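Local coordinates for protein MATE family efflux transporter (Vibrio cholerae, PDB 6IDP) that probably exports drugs and other toxic compounds across the cell membrane, coupled to proton-dependent changes of its conformation, at residues L47-F52 / A128-Y133. Numbering follows the deposited sequence.
Sequences LAAQGF and AIIDHY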
ATOM      1  N   LEU A  47       3.028  20.760  13.236  1.00 75.06           N
ATOM      2  CA  LEU A  47       3.727  19.539  12.845  1.00 75.23           C
ATOM      3  C   LEU A  47       3.510  18.424  13.862  1.00 76.53           C
ATOM      4  O   LEU A  47       3.417  17.251  13.495  1.00 75.62           O
ATOM      5  CB  LEU A  47       5.221  19.810  12.666  1.00 77.00           C
ATOM      6  CG  LEU A  47       5.632  20.332  11.288  1.00 79.68           C
ATOM      7  CD1 LEU A  47       7.069  20.831  11.300  1.00 83.83           C
ATOM      8  CD2 LEU A  47       5.455  19.243  10.242  1.00 74.84           C
ATOM      9  N   ALA A  48       3.428  18.791  15.137  1.00 79.64           N
ATOM     10  CA  ALA A  48       3.103  17.827  16.180  1.00 83.39           C
ATOM     11  C   ALA A  48       1.710  17.267  15.930  1.00 68.62           C
ATOM     12  O   ALA A  48       1.508  16.056  15.942  1.00 72.10           O
ATOM     13  CB  ALA A  48       3.188  18.466  17.559  1.00 76.34           C
ATOM     14  N   ALA A  49       0.758  18.167  15.691  1.00 69.66           N
ATOM     15  CA  ALA A  49      -0.612  17.794  15.354  1.00 66.56           C
ATOM     16  C   ALA A  49      -0.648  16.843  14.161  1.00 66.19           C
ATOM     17  O   ALA A  49      -1.387  15.859  14.159  1.00 66.10           O
ATOM     18  CB  ALA A  49      -1.434  19.036  15.063  1.00 67.47           C
ATOM     19  N   GLN A  50       0.160  17.150  13.152  1.00 68.79           N
ATOM     20  CA  GLN A  50       0.284  16.318  11.961  1.00 65.39           C
ATOM     21  C   GLN A  50       0.834  14.939  12.310  1.00 67.31           C
ATOM     22  O   GLN A  50       0.364  13.923  11.795  1.00 60.44           O
ATOM     23  CB  GLN A  50       1.189  17.003  10.932  1.00 69.39           C
ATOM     24  CG  GLN A  50       1.614  16.128   9.763  1.00 76.10           C
ATOM     25  CD  GLN A  50       0.578  16.078   8.659  1.00 89.77           C
ATOM     26  OE1 GLN A  50      -0.625  16.122   8.914  1.00 91.61           O
ATOM     27  NE2 GLN A  50       1.044  15.994   7.417  1.00 92.81           N
ATOM     28  N   GLY A  51       1.831  14.914  13.190  1.00 70.59           N
ATOM     29  CA  GLY A  51       2.462  13.676  13.607  1.00 70.92           C
ATOM     30  C   GLY A  51       1.525  12.734  14.338  1.00 70.50           C
ATOM     31  O   GLY A  51       1.603  11.517  14.173  1.00 75.51           O
ATOM     32  N   PHE A  52       0.635  13.297  15.149  1.00 70.34           N
ATOM     33  CA  PHE A  52      -0.350  12.498  15.872  1.00 71.15           C
ATOM     34  C   PHE A  52      -1.511  12.077  14.972  1.00 64.30           C
ATOM     35  O   PHE A  52      -2.411  11.360  15.407  1.00 66.63           O
ATOM     36  CB  PHE A  52      -0.888  13.269  17.083  1.00 73.74           C
ATOM     37  CG  PHE A  52       0.074  13.346  18.236  1.00 76.53           C
ATOM     38  CD1 PHE A  52       0.141  12.323  19.170  1.00 78.98           C
ATOM     39  CD2 PHE A  52       0.900  14.447  18.397  1.00 82.26           C
ATOM     40  CE1 PHE A  52       1.022  12.395  20.235  1.00 87.06           C
ATOM     41  CE2 PHE A  52       1.782  14.525  19.459  1.00 84.33           C
ATOM     42  CZ  PHE A  52       1.841  13.498  20.380  1.00 86.23           C
ATOM     43  N   ALA A 128      -6.143  21.509  20.942  1.00 79.58           N
ATOM     44  CA  ALA A 128      -6.726  22.727  20.386  1.00 76.21           C
ATOM     45  C   ALA A 128      -6.713  22.726  18.858  1.00 74.91           C
ATOM     46  O   ALA A 128      -7.667  23.171  18.218  1.00 75.14           O
ATOM     47  CB  ALA A 128      -5.987  23.949  20.913  1.00 78.60           C
ATOM     48  N   ILE A 129      -5.627  22.223  18.281  1.00 67.18           N
ATOM     49  CA  ILE A 129      -5.477  22.183  16.831  1.00 72.44           C
ATOM     50  C   ILE A 129      -6.253  21.014  16.218  1.00 64.62           C
ATOM     51  O   ILE A 129      -6.858  21.154  15.156  1.00 60.34           O
ATOM     52  CB  ILE A 129      -3.991  22.085  16.427  1.00 74.44           C
ATOM     53  CG1 ILE A 129      -3.192  23.235  17.046  1.00 79.41           C
ATOM     54  CG2 ILE A 129      -3.841  22.098  14.914  1.00 76.77           C
ATOM     55  CD1 ILE A 129      -1.736  23.266  16.625  1.00 81.70           C
ATOM     56  N   ILE A 130      -6.244  19.868  16.897  1.00 66.71           N
ATOM     57  CA  ILE A 130      -6.928  18.669  16.408  1.00 68.21           C
ATOM     58  C   ILE A 130      -8.446  18.870  16.338  1.00 65.27           C
ATOM     59  O   ILE A 130      -9.113  18.304  15.466  1.00 61.55           O
ATOM     60  CB  ILE A 130      -6.589  17.434  17.292  1.00 82.15           C
ATOM     61  CG1 ILE A 130      -5.576  16.530  16.586  1.00 79.03           C
ATOM     62  CG2 ILE A 130      -7.828  16.613  17.618  1.00 78.66           C
ATOM     63  CD1 ILE A 130      -4.321  17.236  16.154  1.00 80.15           C
ATOM     64  N   ASP A 131      -8.980  19.693  17.239  1.00 69.00           N
ATOM     65  CA  ASP A 131     -10.415  19.972  17.289  1.00 69.21           C
ATOM     66  C   ASP A 131     -10.972  20.448  15.951  1.00 65.12           C
ATOM     67  O   ASP A 131     -12.106  20.129  15.593  1.00 63.02           O
ATOM     68  CB  ASP A 131     -10.725  21.014  18.370  1.00 77.53           C
ATOM     69  CG  ASP A 131     -11.136  20.387  19.689  1.00 82.82           C
ATOM     70  OD1 ASP A 131     -11.610  19.232  19.680  1.00 86.26           O
ATOM     71  OD2 ASP A 131     -10.994  21.055  20.733  1.00 87.69           O
ATOM     72  N   HIS A 132     -10.173  21.209  15.210  1.00 62.44           N
ATOM     73  CA  HIS A 132     -10.614  21.698  13.910  1.00 63.97           C
ATOM     74  C   HIS A 132      -9.887  21.011  12.751  1.00 64.00           C
ATOM     75  O   HIS A 132     -10.439  20.888  11.656  1.00 63.36           O
ATOM     76  CB  HIS A 132     -10.439  23.218  13.822  1.00 62.87           C
ATOM     77  CG  HIS A 132      -9.040  23.686  14.068  1.00 62.66           C
ATOM     78  ND1 HIS A 132      -8.099  23.774  13.065  1.00 62.69           N
ATOM     79  CD2 HIS A 132      -8.423  24.099  15.201  1.00 66.09           C
ATOM     80  CE1 HIS A 132      -6.960  24.218  13.570  1.00 69.18           C
ATOM     81  NE2 HIS A 132      -7.131  24.423  14.864  1.00 60.77           N
ATOM     82  N   TYR A 133      -8.661  20.551  12.986  1.00 63.51           N
ATOM     83  CA  TYR A 133      -7.893  19.919  11.916  1.00 59.45           C
ATOM     84  C   TYR A 133      -8.490  18.582  11.485  1.00 50.52           C
ATOM     85  O   TYR A 133      -8.557  18.291  10.292  1.00 53.29           O
ATOM     86  CB  TYR A 133      -6.430  19.721  12.329  1.00 62.24           C
ATOM     87  CG  TYR A 133      -5.608  19.015  11.272  1.00 61.43           C
ATOM     88  CD1 TYR A 133      -5.582  19.480   9.962  1.00 56.53           C
ATOM     89  CD2 TYR A 133      -4.860  17.885  11.580  1.00 61.28           C
ATOM     90  CE1 TYR A 133      -4.839  18.838   8.989  1.00 50.45           C
ATOM     91  CE2 TYR A 133      -4.110  17.238  10.610  1.00 54.36           C
ATOM     92  CZ  TYR A 133      -4.103  17.721   9.320  1.00 51.42           C
ATOM     93  OH  TYR A 133      -3.362  17.086   8.351  1.00 52.75           O
TER
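A49 of the short helix 44-51 packs its methyl against I129 and I130 of the long helix 124-156. This is a helix-helix contact in the all-helical MATE fold, within the first of two MatE family regions. The segment axes approach to 9.8 Å at a crossing angle of -62°. A49 CB lies 3.6 Å from I130 CD1 and 3.9 Å from I129 CG2. The methyl thus meets the ends of two branches from successive residues. I129 turns CG2 anti to its own N, which leaves CG1 beside the N and presents CG2 to A49. I130 CD1 also lies 3.8 Å from A49 O, a carbonyl that accepts a hydrogen bond from T53 OG1. I130 also touches R113 and L117 of helix 113-119. I129 and Y133 also touch I189, which ties the contact to helix 189-213. Q50 follows, its chain bent at chi2 (84°), and brings its amide to the phenol end of Y133. The amide and ring planes are 54° apart. There Q50 OE1 stands 3.0 Å from Y133 OH and 3.8 Å from Y133 CZ.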